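Local coordinates for protein transcription elongation factor SPT6 (Candida glabrata, PDB 3PJP) that binds the phosphorylated C-terminal repeat domain of RNA polymerase II through a tandem SH2 domain and probably acts as a histone H3-H4 chaperone during transcription elongation, at residues V118-I122 / L149-L153. Sequence-based numbering, arbitrary orientation.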
loop_
_atom_site.group_PDB
_atom_site.type_symbol
_atom_site.label_atom_id
_atom_site.label_comp_id
_atom_site.label_asym_id
_atom_site.label_seq_id
_atom_site.Cartn_x
_atom_site.Cartn_y
_atom_site.Cartn_z
ATOM N N VAL A 118 9.379 -16.773 1.553
ATOM C CA VAL A 118 10.233 -15.901 2.344
ATOM C C VAL A 118 10.461 -16.482 3.738
ATOM O O VAL A 118 11.564 -16.390 4.283
ATOM C CB VAL A 118 9.683 -14.446 2.403
ATOM C CG1 VAL A 118 10.508 -13.598 3.391
ATOM C CG2 VAL A 118 9.690 -13.833 1.022
ATOM N N VAL A 119 9.436 -17.123 4.302
ATOM C CA VAL A 119 9.599 -17.829 5.568
ATOM C C VAL A 119 10.663 -18.913 5.447
ATOM O O VAL A 119 11.511 -19.043 6.322
ATOM C CB VAL A 119 8.282 -18.454 6.057
ATOM C CG1 VAL A 119 8.554 -19.497 7.142
ATOM C CG2 VAL A 119 7.337 -17.371 6.565
ATOM N N LYS A 120 10.622 -19.681 4.360
ATOM C CA LYS A 120 11.629 -20.712 4.137
ATOM C C LYS A 120 13.019 -20.111 3.948
ATOM O O LYS A 120 14.006 -20.659 4.436
ATOM C CB LYS A 120 11.259 -21.607 2.948
ATOM C CG LYS A 120 12.226 -22.763 2.726
ATOM C CD LYS A 120 11.744 -23.691 1.620
ATOM C CE LYS A 120 12.709 -24.853 1.416
ATOM N NZ LYS A 120 12.281 -25.742 0.299
ATOM N N PHE A 121 13.107 -18.990 3.239
ATOM C CA PHE A 121 14.405 -18.357 3.044
ATOM C C PHE A 121 15.009 -17.957 4.387
ATOM O O PHE A 121 16.210 -18.108 4.616
ATOM C CB PHE A 121 14.317 -17.145 2.124
ATOM C CG PHE A 121 15.656 -16.585 1.756
ATOM C CD1 PHE A 121 16.282 -16.969 0.582
ATOM C CD2 PHE A 121 16.304 -15.692 2.594
ATOM C CE1 PHE A 121 17.523 -16.462 0.248
ATOM C CE2 PHE A 121 17.545 -15.182 2.265
ATOM C CZ PHE A 121 18.155 -15.565 1.091
ATOM N N ILE A 122 14.163 -17.458 5.278
ATOM C CA ILE A 122 14.606 -17.028 6.598
ATOM C C ILE A 122 14.965 -18.200 7.515
ATOM O O ILE A 122 15.976 -18.149 8.212
ATOM C CB ILE A 122 13.564 -16.109 7.256
ATOM C CG1 ILE A 122 13.551 -14.763 6.535
ATOM C CG2 ILE A 122 13.865 -15.922 8.743
ATOM C CD1 ILE A 122 12.418 -13.865 6.939
ATOM N N LEU A 149 6.367 -8.195 6.925
ATOM C CA LEU A 149 7.676 -7.978 7.513
ATOM C C LEU A 149 7.971 -9.243 8.305
ATOM O O LEU A 149 7.371 -9.477 9.347
ATOM C CB LEU A 149 7.644 -6.761 8.436
ATOM C CG LEU A 149 8.790 -6.480 9.415
ATOM C CD1 LEU A 149 10.170 -6.704 8.809
ATOM C CD2 LEU A 149 8.667 -5.053 9.919
ATOM N N ILE A 150 8.869 -10.066 7.778
ATOM C CA ILE A 150 9.122 -11.400 8.328
ATOM C C ILE A 150 10.546 -11.404 8.872
ATOM O O ILE A 150 11.481 -10.983 8.183
ATOM C CB ILE A 150 8.967 -12.478 7.250
ATOM C CG1 ILE A 150 7.661 -12.260 6.470
ATOM C CG2 ILE A 150 9.024 -13.884 7.869
ATOM C CD1 ILE A 150 7.415 -13.265 5.369
ATOM N N PHE A 151 10.705 -11.853 10.113
ATOM C CA PHE A 151 11.978 -11.703 10.825
ATOM C C PHE A 151 12.225 -12.794 11.862
ATOM O O PHE A 151 11.302 -13.447 12.340
ATOM C CB PHE A 151 12.087 -10.312 11.483
ATOM C CG PHE A 151 11.032 -10.032 12.526
ATOM C CD1 PHE A 151 11.312 -10.196 13.868
ATOM C CD2 PHE A 151 9.773 -9.585 12.166
ATOM C CE1 PHE A 151 10.354 -9.930 14.836
ATOM C CE2 PHE A 151 8.806 -9.308 13.140
ATOM C CZ PHE A 151 9.110 -9.485 14.481
ATOM N N LYS A 152 13.495 -12.963 12.206
ATOM C CA LYS A 152 13.910 -13.941 13.196
ATOM C C LYS A 152 15.199 -13.425 13.819
ATOM O O LYS A 152 16.154 -13.094 13.107
ATOM C CB LYS A 152 14.130 -15.290 12.510
ATOM C CG LYS A 152 14.359 -16.465 13.431
ATOM C CD LYS A 152 14.511 -17.744 12.606
ATOM C CE LYS A 152 14.790 -18.963 13.480
ATOM N NZ LYS A 152 13.536 -19.449 14.095
ATOM N N LEU A 153 15.213 -13.335 15.147
ATOM C CA LEU A 153 16.311 -12.730 15.893
ATOM C C LEU A 153 17.571 -13.600 15.925
ATOM O O LEU A 153 18.690 -13.101 15.801
ATOM C CB LEU A 153 15.855 -12.443 17.326
ATOM C CG LEU A 153 16.912 -11.836 18.248
ATOM C CD1 LEU A 153 17.138 -10.361 17.928
ATOM C CD2 LEU A 153 16.522 -12.020 19.707
#
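Ile122 and Ile150 form the centre of an apolar helix-on-sheet contact in the C-terminal SH2 fold of the tandem, where helix 115-128 packs along the central strand 146-152. The short segments run nearly parallel, their axes 20° apart and 8.8 Å distant at closest approach, and no hydrogen bond joins them. Ile150 points at the helix and meets three of its side chains with two different methyls. Its CD1, at the end of an extended chain (chi2 179°), reaches CG1 of Val118 at 3.7 Å. Its CG2 instead takes CD1 of Ile122 at 3.5 Å and, more loosely, CG2 of Val119 at 4.1 Å, the side chains of Val119 and Ile150 crossing at about a right angle. On the far side of the strand Phe151 packs edge-to-face with Trp162 and with Phe188 of helix 181-191, so helices cover both faces of the sheet. Leu159 of the neighbouring strand also touches Val119, Ile122 and Ile150. Lys152 meets the helix chiefly through CB, 3.8 Å from Ile122 CG2, the two side chains running past each other in opposite directions, while its NZ hydrogen-bonds to Ser157 O. Ile122 CD1 also sits against the strand backbone, 3.3 Å from Ile150 O.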